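Local coordinates for protein yeast glycogen phosphorylase (Saccharomyces cerevisiae, PDB 1YGP) that belongs to the carbohydrate phosphorylase family, adopts the GT-B fold of two Rossmann-like domains, and carries pyridoxal-5'-phosphate in a pocket of its chain, at residues Q198-G203 and L670-A675; V450-R455 and F497-K502; I456-E461 and R466-A471. One frame throughout, in Å; residues are numbered along the deposited sequence.

Contact 1: residues Q198-G203 and L670-A675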
loop_
_atom_site.group_PDB
_atom_site.type_symbol
_atom_site.label_atom_id
_atom_site.label_comp_id
_atom_site.label_asym_id
_atom_site.label_seq_id
_atom_site.Cartn_x
_atom_site.Cartn_y
_atom_site.Cartn_z
ATOM N N GLN A 198 -3.823 -1.311 21.172
ATOM C CA GLN A 198 -3.585 -1.816 22.505
ATOM C C GLN A 198 -3.823 -3.318 22.656
ATOM O O GLN A 198 -4.891 -3.841 22.292
ATOM C CB GLN A 198 -4.486 -1.006 23.458
ATOM C CG GLN A 198 -4.568 -1.599 24.846
ATOM C CD GLN A 198 -5.312 -0.767 25.851
ATOM O OE1 GLN A 198 -4.724 0.047 26.561
ATOM N NE2 GLN A 198 -6.613 -0.966 25.978
ATOM N N LYS A 199 -2.835 -4.012 23.211
ATOM C CA LYS A 199 -3.024 -5.394 23.576
ATOM C C LYS A 199 -2.820 -5.392 25.074
ATOM O O LYS A 199 -1.947 -4.668 25.563
ATOM C CB LYS A 199 -1.988 -6.323 22.954
ATOM C CG LYS A 199 -1.779 -6.101 21.480
ATOM C CD LYS A 199 -1.219 -7.344 20.836
ATOM C CE LYS A 199 -1.476 -7.269 19.319
ATOM N NZ LYS A 199 -2.896 -7.189 18.984
ATOM N N ILE A 200 -3.616 -6.109 25.864
ATOM C CA ILE A 200 -3.316 -6.207 27.275
ATOM C C ILE A 200 -2.531 -7.509 27.459
ATOM O O ILE A 200 -3.083 -8.604 27.432
ATOM C CB ILE A 200 -4.614 -6.199 28.073
ATOM C CG1 ILE A 200 -5.357 -4.892 27.872
ATOM C CG2 ILE A 200 -4.276 -6.374 29.545
ATOM C CD1 ILE A 200 -4.571 -3.650 28.364
ATOM N N ILE A 201 -1.213 -7.432 27.597
ATOM C CA ILE A 201 -0.354 -8.590 27.747
ATOM C C ILE A 201 0.024 -8.626 29.201
ATOM O O ILE A 201 0.602 -7.694 29.761
ATOM C CB ILE A 201 0.847 -8.409 26.809
ATOM C CG1 ILE A 201 0.442 -9.149 25.558
ATOM C CG2 ILE A 201 2.182 -8.891 27.363
ATOM C CD1 ILE A 201 1.361 -8.878 24.359
ATOM N N ASP A 202 -0.441 -9.703 29.823
ATOM C CA ASP A 202 -0.188 -9.989 31.234
ATOM C C ASP A 202 -0.701 -8.916 32.179
ATOM O O ASP A 202 -0.086 -8.574 33.183
ATOM C CB ASP A 202 1.317 -10.189 31.440
ATOM C CG ASP A 202 1.609 -11.048 32.646
ATOM O OD1 ASP A 202 1.223 -12.222 32.625
ATOM O OD2 ASP A 202 2.209 -10.532 33.591
ATOM N N GLY A 203 -1.855 -8.358 31.821
ATOM C CA GLY A 203 -2.501 -7.332 32.628
ATOM C C GLY A 203 -1.960 -5.929 32.391
ATOM O O GLY A 203 -2.435 -4.956 32.990
ATOM N N LEU A 670 -3.847 -2.595 37.811
ATOM C CA LEU A 670 -4.654 -2.724 39.002
ATOM C C LEU A 670 -6.054 -3.210 38.687
ATOM O O LEU A 670 -6.505 -4.116 39.401
ATOM C CB LEU A 670 -4.696 -1.376 39.719
ATOM C CG LEU A 670 -4.975 -1.240 41.229
ATOM C CD1 LEU A 670 -6.220 -0.374 41.369
ATOM C CD2 LEU A 670 -5.099 -2.603 41.920
ATOM N N ILE A 671 -6.720 -2.711 37.631
ATOM C CA ILE A 671 -8.063 -3.157 37.256
ATOM C C ILE A 671 -7.993 -4.637 36.914
ATOM O O ILE A 671 -8.810 -5.435 37.385
ATOM C CB ILE A 671 -8.592 -2.389 36.036
ATOM C CG1 ILE A 671 -8.712 -0.903 36.330
ATOM C CG2 ILE A 671 -9.972 -2.903 35.695
ATOM C CD1 ILE A 671 -8.888 0.041 35.103
ATOM N N ASN A 672 -6.957 -5.025 36.170
ATOM C CA ASN A 672 -6.761 -6.411 35.756
ATOM C C ASN A 672 -6.499 -7.367 36.907
ATOM O O ASN A 672 -6.982 -8.503 36.925
ATOM C CB ASN A 672 -5.614 -6.480 34.755
ATOM C CG ASN A 672 -6.043 -5.942 33.397
ATOM O OD1 ASN A 672 -7.068 -6.356 32.852
ATOM N ND2 ASN A 672 -5.301 -5.021 32.793
ATOM N N CYS A 673 -5.795 -6.886 37.911
ATOM C CA CYS A 673 -5.580 -7.649 39.115
ATOM C C CYS A 673 -6.887 -7.849 39.903
ATOM O O CYS A 673 -7.237 -8.971 40.324
ATOM C CB CYS A 673 -4.559 -6.928 39.959
ATOM S SG CYS A 673 -2.937 -6.852 39.151
ATOM N N VAL A 674 -7.658 -6.772 40.120
ATOM C CA VAL A 674 -8.933 -6.862 40.816
ATOM C C VAL A 674 -9.778 -7.896 40.085
ATOM O O VAL A 674 -10.272 -8.827 40.715
ATOM C CB VAL A 674 -9.630 -5.494 40.800
ATOM C CG1 VAL A 674 -11.046 -5.589 41.367
ATOM C CG2 VAL A 674 -8.807 -4.532 41.629
ATOM N N ALA A 675 -9.864 -7.809 38.756
ATOM C CA ALA A 675 -10.641 -8.746 37.964
ATOM C C ALA A 675 -10.178 -10.172 38.158
ATOM O O ALA A 675 -11.018 -11.065 38.268
ATOM C CB ALA A 675 -10.539 -8.429 36.485
#
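N672 reaches from helix 662-678 to G203 and I200 of the segment Q198-G203. Its CB starts toward the other segment and lies 3.9 Å from G203 CA. CG turns off anti to the carbonyl carbon (chi1 -74°), a turn that brings CG and ND2 alongside G203; CG too is 3.9 Å from G203 CA. At the tip, ND2 donates a hydrogen bond of 2.9 Å to G203 O. The bond is bent, with an N-H...O angle of 136°, and the donor stands above the carbonyl plane by 45°. The same ND2 also touches I200 CG2 at 3.7 Å, the methyl branch that lies anti to its own backbone N. D202 and G203, both with positive phi, have the backbone angles of a type I' turn, the two-residue link of the beta hairpin 197-201/204-208. This hairpin belongs to the N-terminal half of the chain, whereas helix 662-678 connects strands 649-654 and 688-693 of the parallel sheet in the C-terminal half. Q198 makes the same crossing nearby, through hydrogen bonds to G655 and D695, and F692 lies against both I200 and N672.

Contact 2: residues V450-R455 and F497-K502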
loop_
_atom_site.group_PDB
_atom_site.type_symbol
_atom_site.label_atom_id
_atom_site.label_comp_id
_atom_site.label_asym_id
_atom_site.label_seq_id
_atom_site.Cartn_x
_atom_site.Cartn_y
_atom_site.Cartn_z
ATOM N N VAL A 450 0.917 48.841 31.217
ATOM C CA VAL A 450 2.108 47.984 31.150
ATOM C C VAL A 450 2.018 46.448 31.217
ATOM O O VAL A 450 2.330 45.735 30.252
ATOM C CB VAL A 450 3.072 48.441 32.243
ATOM N N ASP A 451 1.495 45.919 32.323
ATOM C CA ASP A 451 1.397 44.481 32.524
ATOM C C ASP A 451 0.445 43.803 31.545
ATOM O O ASP A 451 0.730 42.681 31.125
ATOM C CB ASP A 451 0.957 44.199 33.966
ATOM C CG ASP A 451 1.959 44.707 35.006
ATOM O OD1 ASP A 451 3.000 44.074 35.210
ATOM O OD2 ASP A 451 1.692 45.751 35.608
ATOM N N LEU A 452 -0.652 44.454 31.119
ATOM C CA LEU A 452 -1.602 43.908 30.148
ATOM C C LEU A 452 -0.832 43.540 28.893
ATOM O O LEU A 452 -0.977 42.437 28.383
ATOM C CB LEU A 452 -2.647 44.914 29.706
ATOM C CG LEU A 452 -4.096 44.545 29.389
ATOM C CD1 LEU A 452 -4.618 45.592 28.443
ATOM C CD2 LEU A 452 -4.245 43.211 28.712
ATOM N N LEU A 453 0.047 44.423 28.429
ATOM C CA LEU A 453 0.760 44.195 27.198
ATOM C C LEU A 453 1.562 42.926 27.349
ATOM O O LEU A 453 1.495 42.074 26.467
ATOM C CB LEU A 453 1.654 45.389 26.901
ATOM C CG LEU A 453 1.438 46.010 25.520
ATOM C CD1 LEU A 453 0.013 46.520 25.405
ATOM C CD2 LEU A 453 2.385 47.183 25.308
ATOM N N SER A 454 2.183 42.716 28.504
ATOM C CA SER A 454 2.937 41.491 28.716
ATOM C C SER A 454 2.022 40.288 28.740
ATOM O O SER A 454 2.332 39.304 28.088
ATOM C CB SER A 454 3.684 41.487 30.038
ATOM N N ARG A 455 0.882 40.351 29.413
ATOM C CA ARG A 455 0.000 39.208 29.551
ATOM C C ARG A 455 -0.718 38.776 28.282
ATOM O O ARG A 455 -0.875 37.585 28.008
ATOM C CB ARG A 455 -1.091 39.461 30.573
ATOM C CG ARG A 455 -0.693 39.632 32.025
ATOM C CD ARG A 455 -1.921 39.481 32.930
ATOM N NE ARG A 455 -3.029 40.320 32.496
ATOM C CZ ARG A 455 -3.153 41.598 32.848
ATOM N NH1 ARG A 455 -2.263 42.190 33.651
ATOM N NH2 ARG A 455 -4.139 42.308 32.307
ATOM N N PHE A 497 -9.013 33.556 28.876
ATOM C CA PHE A 497 -9.015 34.572 27.830
ATOM C C PHE A 497 -9.568 35.927 28.236
ATOM O O PHE A 497 -9.820 36.787 27.372
ATOM C CB PHE A 497 -9.799 34.068 26.625
ATOM C CG PHE A 497 -9.214 32.808 26.022
ATOM C CD1 PHE A 497 -7.829 32.618 25.962
ATOM C CD2 PHE A 497 -10.077 31.832 25.535
ATOM C CE1 PHE A 497 -7.314 31.448 25.414
ATOM C CE2 PHE A 497 -9.556 30.664 24.988
ATOM C CZ PHE A 497 -8.176 30.472 24.928
ATOM N N LYS A 498 -9.663 36.169 29.554
ATOM C CA LYS A 498 -10.202 37.413 30.107
ATOM C C LYS A 498 -9.687 38.711 29.465
ATOM O O LYS A 498 -10.453 39.578 29.033
ATOM C CB LYS A 498 -9.902 37.460 31.598
ATOM N N ASP A 499 -8.372 38.850 29.285
ATOM C CA ASP A 499 -7.813 40.041 28.679
ATOM C C ASP A 499 -8.275 40.209 27.239
ATOM O O ASP A 499 -8.552 41.324 26.790
ATOM C CB ASP A 499 -6.307 39.962 28.731
ATOM C CG ASP A 499 -5.667 39.927 30.118
ATOM O OD1 ASP A 499 -6.228 40.460 31.080
ATOM O OD2 ASP A 499 -4.575 39.363 30.223
ATOM N N PHE A 500 -8.437 39.090 26.522
ATOM C CA PHE A 500 -8.893 39.120 25.142
ATOM C C PHE A 500 -10.345 39.549 25.117
ATOM O O PHE A 500 -10.747 40.256 24.188
ATOM C CB PHE A 500 -8.745 37.750 24.489
ATOM C CG PHE A 500 -7.288 37.497 24.139
ATOM C CD1 PHE A 500 -6.748 38.043 22.975
ATOM C CD2 PHE A 500 -6.465 36.776 25.006
ATOM C CE1 PHE A 500 -5.385 37.871 22.693
ATOM C CE2 PHE A 500 -5.104 36.615 24.708
ATOM C CZ PHE A 500 -4.560 37.162 23.555
ATOM N N ILE A 501 -11.136 39.218 26.153
ATOM C CA ILE A 501 -12.522 39.673 26.219
ATOM C C ILE A 501 -12.466 41.167 26.457
ATOM O O ILE A 501 -13.243 41.868 25.823
ATOM C CB ILE A 501 -13.367 39.139 27.383
ATOM C CG1 ILE A 501 -13.076 37.709 27.754
ATOM C CG2 ILE A 501 -14.807 39.271 26.941
ATOM C CD1 ILE A 501 -13.184 36.709 26.615
ATOM N N LYS A 502 -11.577 41.682 27.315
ATOM C CA LYS A 502 -11.508 43.113 27.578
ATOM C C LYS A 502 -11.248 43.875 26.299
ATOM O O LYS A 502 -11.974 44.801 25.972
ATOM C CB LYS A 502 -10.382 43.470 28.545
#
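D499 has the most surface buried here, and it is gripped by R455 while L452 lies along its stem. The grip is a side-on salt bridge with two hydrogen bonds, one to each carboxylate oxygen. R455 NE donates to D499 OD2 at 2.9 Å, with an N-H...O angle of 157°, and reaches that oxygen on its syn side. R455 NH2 donates to D499 OD1 at 3.0 Å, but comes from well above the carboxylate plane. The difference follows from the tilt of the two flat groups, whose planes stand 50° apart: both oxygens lie near the guanidinium plane, at its edge, yet the carboxylate does not lie flat with it. With two anchoring points the rotation of both groups is restrained. The arginine can present this edge because its chain bends at chi3 (-51°), folding the guanidinium back beside its own helix; L452 CA stands 3.5 Å above the guanidinium plane, displaced toward its rim. Helix 498-504, which bears D499, sits in the connection between the parallel strands 478-483 and 509-511, the last two of the large sheet of the N-terminal Rossmann-like domain; R455 and L452 come from the short helix 451-456, which follows the long helix 425-445. Another side of helix 498-504, through F500, packs on F472 and F509. L452 supplies the apolar side of the contact. Its CD2 lies 3.8 Å from both CB and CG of D499, the two side chains sliding past each other in opposite directions, and the leucine also packs on V442 and F446.

Contact 3: residues I456-E461 and R466-A471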
loop_
_atom_site.group_PDB
_atom_site.type_symbol
_atom_site.label_atom_id
_atom_site.label_comp_id
_atom_site.label_asym_id
_atom_site.label_seq_id
_atom_site.Cartn_x
_atom_site.Cartn_y
_atom_site.Cartn_z
ATOM N N ILE A 456 -1.196 39.738 27.503
ATOM C CA ILE A 456 -2.007 39.457 26.343
ATOM C C ILE A 456 -1.120 39.150 25.135
ATOM O O ILE A 456 -1.652 38.765 24.091
ATOM C CB ILE A 456 -2.947 40.722 26.200
ATOM C CG1 ILE A 456 -4.262 40.273 25.603
ATOM C CG2 ILE A 456 -2.329 41.834 25.332
ATOM C CD1 ILE A 456 -5.338 41.371 25.518
ATOM N N SER A 457 0.205 39.289 25.218
ATOM C CA SER A 457 1.059 39.099 24.058
ATOM C C SER A 457 1.084 37.677 23.548
ATOM O O SER A 457 1.009 36.717 24.308
ATOM C CB SER A 457 2.500 39.492 24.363
ATOM O OG SER A 457 3.412 39.415 23.263
ATOM N N ILE A 458 1.242 37.572 22.226
ATOM C CA ILE A 458 1.385 36.298 21.563
ATOM C C ILE A 458 2.781 35.799 21.886
ATOM O O ILE A 458 2.912 34.599 22.105
ATOM C CB ILE A 458 1.194 36.456 20.040
ATOM C CG1 ILE A 458 -0.240 36.857 19.728
ATOM C CG2 ILE A 458 1.511 35.148 19.338
ATOM C CD1 ILE A 458 -0.452 37.226 18.240
ATOM N N ILE A 459 3.855 36.588 21.940
ATOM C CA ILE A 459 5.145 36.001 22.293
ATOM C C ILE A 459 5.308 36.135 23.799
ATOM O O ILE A 459 5.234 37.248 24.342
ATOM C CB ILE A 459 6.329 36.705 21.571
ATOM C CG1 ILE A 459 6.465 36.206 20.160
ATOM C CG2 ILE A 459 7.654 36.338 22.216
ATOM C CD1 ILE A 459 5.365 36.591 19.165
ATOM N N GLU A 460 5.493 34.985 24.454
ATOM C CA GLU A 460 5.721 34.874 25.886
ATOM C C GLU A 460 7.206 35.020 26.102
ATOM O O GLU A 460 7.987 34.188 25.637
ATOM C CB GLU A 460 5.290 33.511 26.421
ATOM C CG GLU A 460 5.528 33.285 27.908
ATOM C CD GLU A 460 4.952 31.977 28.429
ATOM O OE1 GLU A 460 3.757 31.944 28.715
ATOM O OE2 GLU A 460 5.682 30.993 28.560
ATOM N N GLU A 461 7.576 36.078 26.819
ATOM C CA GLU A 461 8.967 36.380 27.108
ATOM C C GLU A 461 9.318 35.518 28.311
ATOM O O GLU A 461 9.005 35.907 29.437
ATOM C CB GLU A 461 9.111 37.849 27.460
ATOM C CG GLU A 461 8.393 38.833 26.553
ATOM C CD GLU A 461 8.871 38.922 25.108
ATOM O OE1 GLU A 461 10.078 38.963 24.864
ATOM O OE2 GLU A 461 8.020 38.990 24.223
ATOM N N ARG A 466 11.768 31.864 24.576
ATOM C CA ARG A 466 10.518 32.555 24.376
ATOM C C ARG A 466 9.561 31.615 23.676
ATOM O O ARG A 466 9.952 30.895 22.748
ATOM C CB ARG A 466 10.686 33.792 23.505
ATOM C CG ARG A 466 11.487 34.871 24.192
ATOM C CD ARG A 466 11.225 36.203 23.537
ATOM N NE ARG A 466 11.874 36.384 22.255
ATOM C CZ ARG A 466 11.640 37.467 21.502
ATOM N NH1 ARG A 466 10.798 38.441 21.875
ATOM N NH2 ARG A 466 12.283 37.606 20.346
ATOM N N GLN A 467 8.300 31.652 24.064
ATOM C CA GLN A 467 7.310 30.817 23.416
ATOM C C GLN A 467 6.411 31.704 22.558
ATOM O O GLN A 467 6.270 32.919 22.758
ATOM C CB GLN A 467 6.401 30.118 24.404
ATOM C CG GLN A 467 7.044 29.564 25.641
ATOM C CD GLN A 467 8.003 28.434 25.352
ATOM O OE1 GLN A 467 9.130 28.652 24.922
ATOM N NE2 GLN A 467 7.596 27.187 25.568
ATOM N N ILE A 468 5.786 31.044 21.593
ATOM C CA ILE A 468 4.784 31.643 20.753
ATOM C C ILE A 468 3.529 30.988 21.310
ATOM O O ILE A 468 3.399 29.751 21.320
ATOM C CB ILE A 468 4.981 31.243 19.304
ATOM C CG1 ILE A 468 6.392 31.526 18.843
ATOM C CG2 ILE A 468 3.915 31.978 18.487
ATOM C CD1 ILE A 468 6.620 31.132 17.383
ATOM N N ARG A 469 2.612 31.766 21.844
ATOM C CA ARG A 469 1.413 31.186 22.401
ATOM C C ARG A 469 0.389 31.030 21.284
ATOM O O ARG A 469 -0.280 31.975 20.839
ATOM C CB ARG A 469 0.946 32.095 23.538
ATOM C CG ARG A 469 2.035 32.062 24.609
ATOM C CD ARG A 469 1.676 32.801 25.874
ATOM N NE ARG A 469 1.941 34.220 25.775
ATOM C CZ ARG A 469 1.908 35.002 26.859
ATOM N NH1 ARG A 469 1.631 34.515 28.071
ATOM N NH2 ARG A 469 2.167 36.301 26.738
ATOM N N MET A 470 0.247 29.793 20.816
ATOM C CA MET A 470 -0.644 29.536 19.708
ATOM C C MET A 470 -2.105 29.909 19.933
ATOM O O MET A 470 -2.689 30.573 19.072
ATOM C CB MET A 470 -0.535 28.081 19.324
ATOM C CG MET A 470 0.841 27.733 18.796
ATOM S SD MET A 470 1.604 28.834 17.561
ATOM C CE MET A 470 0.638 28.308 16.183
ATOM N N ALA A 471 -2.706 29.584 21.088
ATOM C CA ALA A 471 -4.097 29.942 21.369
ATOM C C ALA A 471 -4.332 31.450 21.304
ATOM O O ALA A 471 -5.369 31.889 20.800
ATOM C CB ALA A 471 -4.531 29.485 22.756
#
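I459 and I468 form a non-hydrogen-bonded antiparallel pair, with their CA atoms 4.6 Å apart, and E460 and Q467 follow as a hydrogen-bonded pair. E460 N donates to Q467 O at 2.8 Å and Q467 N to E460 O at 3.0 Å. Beyond the paired residues the backbone N of R469, which occupies the N-cap position of helix 470-477, reaches I458 O at 2.9 Å, nearly straight at 173°. CA-H...O contacts from I459 to Q467 O and from R466 to E460 O add to the backbone seam. These bonds define a beta hairpin whose second strand, 467-469, is the middle one of a small antiparallel sheet completed by strand 414-416. The face bearing I459 and I468 is turned to helices: I459 touches Y432 and I468 touches F420. Before the strand, I458 CG2 meets I468 CG2 at 4.1 Å. The R469 side chain folds back across S457 and E460 at the open end of the hairpin. Its chain bends at chi3 (-84°), laying one guanidinium face under E460 CB while NH2 turns to S457 O in a weak hydrogen bond of 2.7 Å. E460 runs extended from CG, which is anti to the backbone N (chi1 178°), and brings OE1 to 3.4 Å from R469 NH1. That salt bridge is one of charge alone, since the oxygen lies well out of the guanidinium plane; K414 is the stronger partner of this carboxylate. At the other end of the hairpin, E461 and R466 run side by side, and R466 NH1 donates to the syn lone pair of E461 OE1 at 3.1 Å.

How the contacts relate
Contacts 2 and 3 are neighbours, their centres 12 Å apart, and contact 3 is nested within the loop that contact 2 closes. They touch directly: R469 NH2 of contact 3 lies 3.3 Å from S454 O of contact 2, a probable hydrogen bond, and F500 CZ packs 3.4 Å from I456 O. Both lie within the much longer loop closed by contact 1, which touches neither, its nearest atoms being about 31 Å from contact 2 and about 29 Å from contact 3. Contact 1 comes near the pyridoxal-5'-phosphate pocket only indirectly: Q198 N is hydrogen-bonded to D695, the residue before pocket residues Y696, N697 and V698. None of the residues of the three contacts lines that pocket.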